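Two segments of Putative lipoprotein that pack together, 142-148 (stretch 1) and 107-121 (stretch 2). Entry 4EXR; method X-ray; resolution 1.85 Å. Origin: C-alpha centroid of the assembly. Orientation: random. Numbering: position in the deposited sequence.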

# COMPACT_ATOMS: atom_id res chain seq x y z
N VAL A 142 -7.06 16.25 22.12
CA VAL A 142 -6.69 15.32 23.17
C VAL A 142 -6.10 14.08 22.50
O VAL A 142 -6.78 13.45 21.71
CB VAL A 142 -7.91 14.88 24.01
CG1 VAL A 142 -7.48 13.89 25.09
CG2 VAL A 142 -8.60 16.08 24.63
N THR A 143 -4.85 13.75 22.81
CA THR A 143 -4.26 12.50 22.34
C THR A 143 -4.54 11.44 23.39
O THR A 143 -4.20 11.59 24.57
CB THR A 143 -2.75 12.64 22.08
OG1 THR A 143 -2.55 13.61 21.04
CG2 THR A 143 -2.13 11.29 21.65
N PHE A 144 -5.18 10.36 22.97
CA PHE A 144 -5.57 9.32 23.90
C PHE A 144 -5.13 7.95 23.41
O PHE A 144 -4.97 7.72 22.21
CB PHE A 144 -7.09 9.35 24.12
CG PHE A 144 -7.89 9.29 22.84
CD1 PHE A 144 -8.20 8.08 22.25
CD2 PHE A 144 -8.31 10.46 22.22
CE1 PHE A 144 -8.90 8.03 21.06
CE2 PHE A 144 -9.03 10.41 21.04
CZ PHE A 144 -9.33 9.19 20.46
N TYR A 145 -4.93 7.03 24.36
CA TYR A 145 -4.84 5.62 24.02
C TYR A 145 -6.26 5.11 23.86
O TYR A 145 -7.15 5.47 24.63
CB TYR A 145 -4.16 4.83 25.13
CG TYR A 145 -2.64 4.90 25.14
CD1 TYR A 145 -1.89 4.07 24.32
CD2 TYR A 145 -1.97 5.76 26.00
CE1 TYR A 145 -0.50 4.12 24.33
CE2 TYR A 145 -0.58 5.81 26.03
CZ TYR A 145 0.14 4.98 25.19
OH TYR A 145 1.51 5.04 25.21
N LYS A 146 -6.49 4.29 22.84
CA LYS A 146 -7.77 3.62 22.69
C LYS A 146 -7.48 2.14 22.86
O LYS A 146 -6.79 1.54 22.04
CB LYS A 146 -8.32 3.89 21.29
CG LYS A 146 -9.66 3.22 20.99
CD LYS A 146 -9.99 3.45 19.53
CE LYS A 146 -11.40 3.04 19.18
NZ LYS A 146 -11.71 3.38 17.76
N ILE A 147 -7.97 1.56 23.95
CA ILE A 147 -7.69 0.16 24.28
C ILE A 147 -8.89 -0.71 23.92
O ILE A 147 -10.01 -0.46 24.38
CB ILE A 147 -7.36 -0.01 25.78
CG1 ILE A 147 -6.31 1.02 26.23
CG2 ILE A 147 -6.93 -1.46 26.08
CD1 ILE A 147 -5.00 0.95 25.49
N ARG A 148 -8.66 -1.73 23.10
CA ARG A 148 -9.72 -2.65 22.72
C ARG A 148 -9.71 -3.87 23.66
O ARG A 148 -8.70 -4.56 23.77
CB ARG A 148 -9.55 -3.09 21.27
CG ARG A 148 -10.36 -4.33 20.89
CD ARG A 148 -11.85 -4.05 20.93
NE ARG A 148 -12.22 -3.02 19.96
CZ ARG A 148 -12.96 -3.25 18.87
NH1 ARG A 148 -13.42 -4.46 18.61
NH2 ARG A 148 -13.24 -2.24 18.05
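Stretch 2 (107-121) KLDLNDIMTPQQAME

Stretch 1 is a β-strand, and its alternation decides which side chains meet stretch 2. Thr-143, Tyr-145 and Ile-147 point toward it; Val-142 and Lys-146 point away. Stretch 2 begins as an irregular segment, 107-115, and turns helical at Pro-116. The helix 116-121 crosses the strand at -61°, with an axis-to-axis closest approach of 8.9 Å. Their N-to-C directions are 61° apart, an oblique crossing. Register follows this course: Thr-143 lies by Asp-109, Tyr-145 by Ala-119 and Ile-147 by Met-120, with CA-CA distances of 5.9, 6.6 and 6.4 Å. Together the stretches bury 453 Å².

Two hydrogen bonds link them, each joining a strand side chain to the loop backbone. Asp-109 N donates to Thr-143 OG1 at 2.9 Å in a nearly linear bond. Tyr-145 OH donates to Met-114 O at 2.7 Å, close to the plane of the ring. Pro-116 N lies 3.3 Å from Tyr-145 OH but has no hydrogen to give.

Apolar packing centres on the Tyr-145 ring. Ala-119 CB sits over one face, 3.8 Å from the ring centroid, in a CH-pi contact. Around the same ring, Met-114 CG, a selenomethionine atom, is 3.8 Å from Tyr-145 CE2, and Pro-116 CG is 4.0 Å from Tyr-145 CE1. Ile-113 CD1 is 4.4 Å from Tyr-145 CZ. Further along the strand, Ile-147 CD1 reaches the helix, 4.2 Å from Ala-119 CB and 4.0 Å from CG of Met-120, also selenomethionine.

Within stretch 2, reciprocal bonds secure the helix start. Thr-115 is the N-cap: its OG1 accepts from Gln-118 N at 3.1 Å. In return, Thr-115 N donates to Gln-118 OE1 at 3.0 Å. Ala-119 N then bonds Thr-115 O at 3.1 Å, within the turn that carries Ala-119 to the tyrosine.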

# COMPACT_ATOMS: atom_id res chain seq x y z
N LYS A 107 -1.96 15.41 13.77
CA LYS A 107 -0.77 14.84 14.39
C LYS A 107 -0.95 14.60 15.88
O LYS A 107 -1.55 15.40 16.59
CB LYS A 107 0.48 15.69 14.12
CG LYS A 107 0.44 17.08 14.70
CD LYS A 107 1.80 17.73 14.51
CE LYS A 107 1.77 19.21 14.75
NZ LYS A 107 0.80 19.88 13.84
N LEU A 108 -0.42 13.46 16.33
CA LEU A 108 -0.49 13.06 17.71
C LEU A 108 0.46 13.86 18.58
O LEU A 108 1.54 14.25 18.13
CB LEU A 108 -0.13 11.57 17.82
CG LEU A 108 -0.97 10.61 16.98
CD1 LEU A 108 -0.57 9.12 17.27
CD2 LEU A 108 -2.45 10.86 17.25
N ASP A 109 0.08 14.12 19.82
CA ASP A 109 1.02 14.68 20.78
C ASP A 109 1.65 13.51 21.55
O ASP A 109 1.02 12.92 22.43
CB ASP A 109 0.31 15.65 21.73
CG ASP A 109 1.24 16.23 22.77
OD1 ASP A 109 2.47 15.96 22.72
OD2 ASP A 109 0.74 16.99 23.64
N LEU A 110 2.89 13.18 21.20
CA LEU A 110 3.53 11.96 21.73
C LEU A 110 4.57 12.25 22.79
O LEU A 110 5.27 11.35 23.24
CB LEU A 110 4.17 11.16 20.60
CG LEU A 110 3.19 10.63 19.55
CD1 LEU A 110 3.93 9.97 18.40
CD2 LEU A 110 2.19 9.66 20.18
N ASN A 111 4.68 13.52 23.19
CA ASN A 111 5.66 13.92 24.19
C ASN A 111 5.14 13.73 25.60
O ASN A 111 4.01 14.10 25.91
CB ASN A 111 6.07 15.39 23.99
CG ASN A 111 6.75 15.63 22.66
OD1 ASN A 111 6.29 16.43 21.84
ND2 ASN A 111 7.85 14.92 22.42
N ASP A 112 5.97 13.12 26.44
CA ASP A 112 5.66 12.90 27.86
C ASP A 112 4.38 12.10 28.10
O ASP A 112 3.61 12.40 29.01
CB ASP A 112 5.60 14.23 28.62
CG ASP A 112 6.94 14.95 28.62
OD1 ASP A 112 7.98 14.26 28.66
OD2 ASP A 112 6.94 16.20 28.59
N ILE A 113 4.15 11.07 27.29
CA ILE A 113 2.95 10.29 27.50
C ILE A 113 3.28 9.04 28.31
O ILE A 113 4.45 8.65 28.42
CB ILE A 113 2.28 9.88 26.18
CG1 ILE A 113 3.21 9.01 25.34
CG2 ILE A 113 1.81 11.12 25.39
CD1 ILE A 113 2.54 8.45 24.10
N MSE A 114 2.27 8.43 28.89
CA MSE A 114 2.47 7.19 29.62
C MSE A 114 2.70 6.05 28.63
O MSE A 114 2.50 6.22 27.42
CB MSE A 114 1.26 6.90 30.49
CG MSE A 114 0.03 6.49 29.71
SE MSE A 114 -1.44 6.12 30.95
CE MSE A 114 -1.34 7.78 31.95
N THR A 115 3.12 4.89 29.13
CA THR A 115 3.39 3.74 28.28
C THR A 115 2.10 3.03 27.93
O THR A 115 1.09 3.20 28.60
CB THR A 115 4.32 2.73 28.99
OG1 THR A 115 3.64 2.22 30.14
CG2 THR A 115 5.62 3.41 29.42
N PRO A 116 2.12 2.22 26.86
CA PRO A 116 0.93 1.44 26.51
C PRO A 116 0.53 0.50 27.66
O PRO A 116 -0.66 0.29 27.89
CB PRO A 116 1.40 0.63 25.30
CG PRO A 116 2.46 1.47 24.67
CD PRO A 116 3.14 2.20 25.80
N GLN A 117 1.52 -0.05 28.36
CA GLN A 117 1.27 -0.91 29.51
C GLN A 117 0.46 -0.17 30.58
O GLN A 117 -0.56 -0.66 31.07
CB GLN A 117 2.61 -1.37 30.09
CG GLN A 117 2.51 -2.05 31.43
CD GLN A 117 2.49 -3.55 31.32
OE1 GLN A 117 1.84 -4.11 30.43
NE2 GLN A 117 3.21 -4.22 32.22
N GLN A 118 0.90 1.04 30.92
CA GLN A 118 0.16 1.86 31.87
C GLN A 118 -1.27 2.17 31.41
O GLN A 118 -2.20 2.14 32.21
CB GLN A 118 0.93 3.15 32.18
CG GLN A 118 2.17 2.91 33.04
CD GLN A 118 3.11 4.11 33.08
OE1 GLN A 118 3.17 4.89 32.13
NE2 GLN A 118 3.84 4.26 34.18
N ALA A 119 -1.45 2.47 30.13
CA ALA A 119 -2.80 2.74 29.63
C ALA A 119 -3.70 1.51 29.68
O ALA A 119 -4.87 1.61 30.05
CB ALA A 119 -2.74 3.30 28.20
N MSE A 120 -3.15 0.35 29.30
CA MSE A 120 -3.90 -0.90 29.32
C MSE A 120 -4.34 -1.28 30.74
O MSE A 120 -5.46 -1.77 30.95
CB MSE A 120 -3.07 -2.04 28.73
CG MSE A 120 -2.84 -1.94 27.22
SE MSE A 120 -1.92 -3.55 26.52
CE MSE A 120 -0.05 -3.03 26.69
N GLU A 121 -3.47 -1.06 31.72
CA GLU A 121 -3.83 -1.32 33.13
C GLU A 121 -4.98 -0.43 33.60
O GLU A 121 -5.89 -0.89 34.28
CB GLU A 121 -2.62 -1.14 34.04
CG GLU A 121 -1.56 -2.22 33.88
CD GLU A 121 -0.25 -1.86 34.55
OE1 GLU A 121 -0.14 -0.75 35.12
OE2 GLU A 121 0.67 -2.70 34.51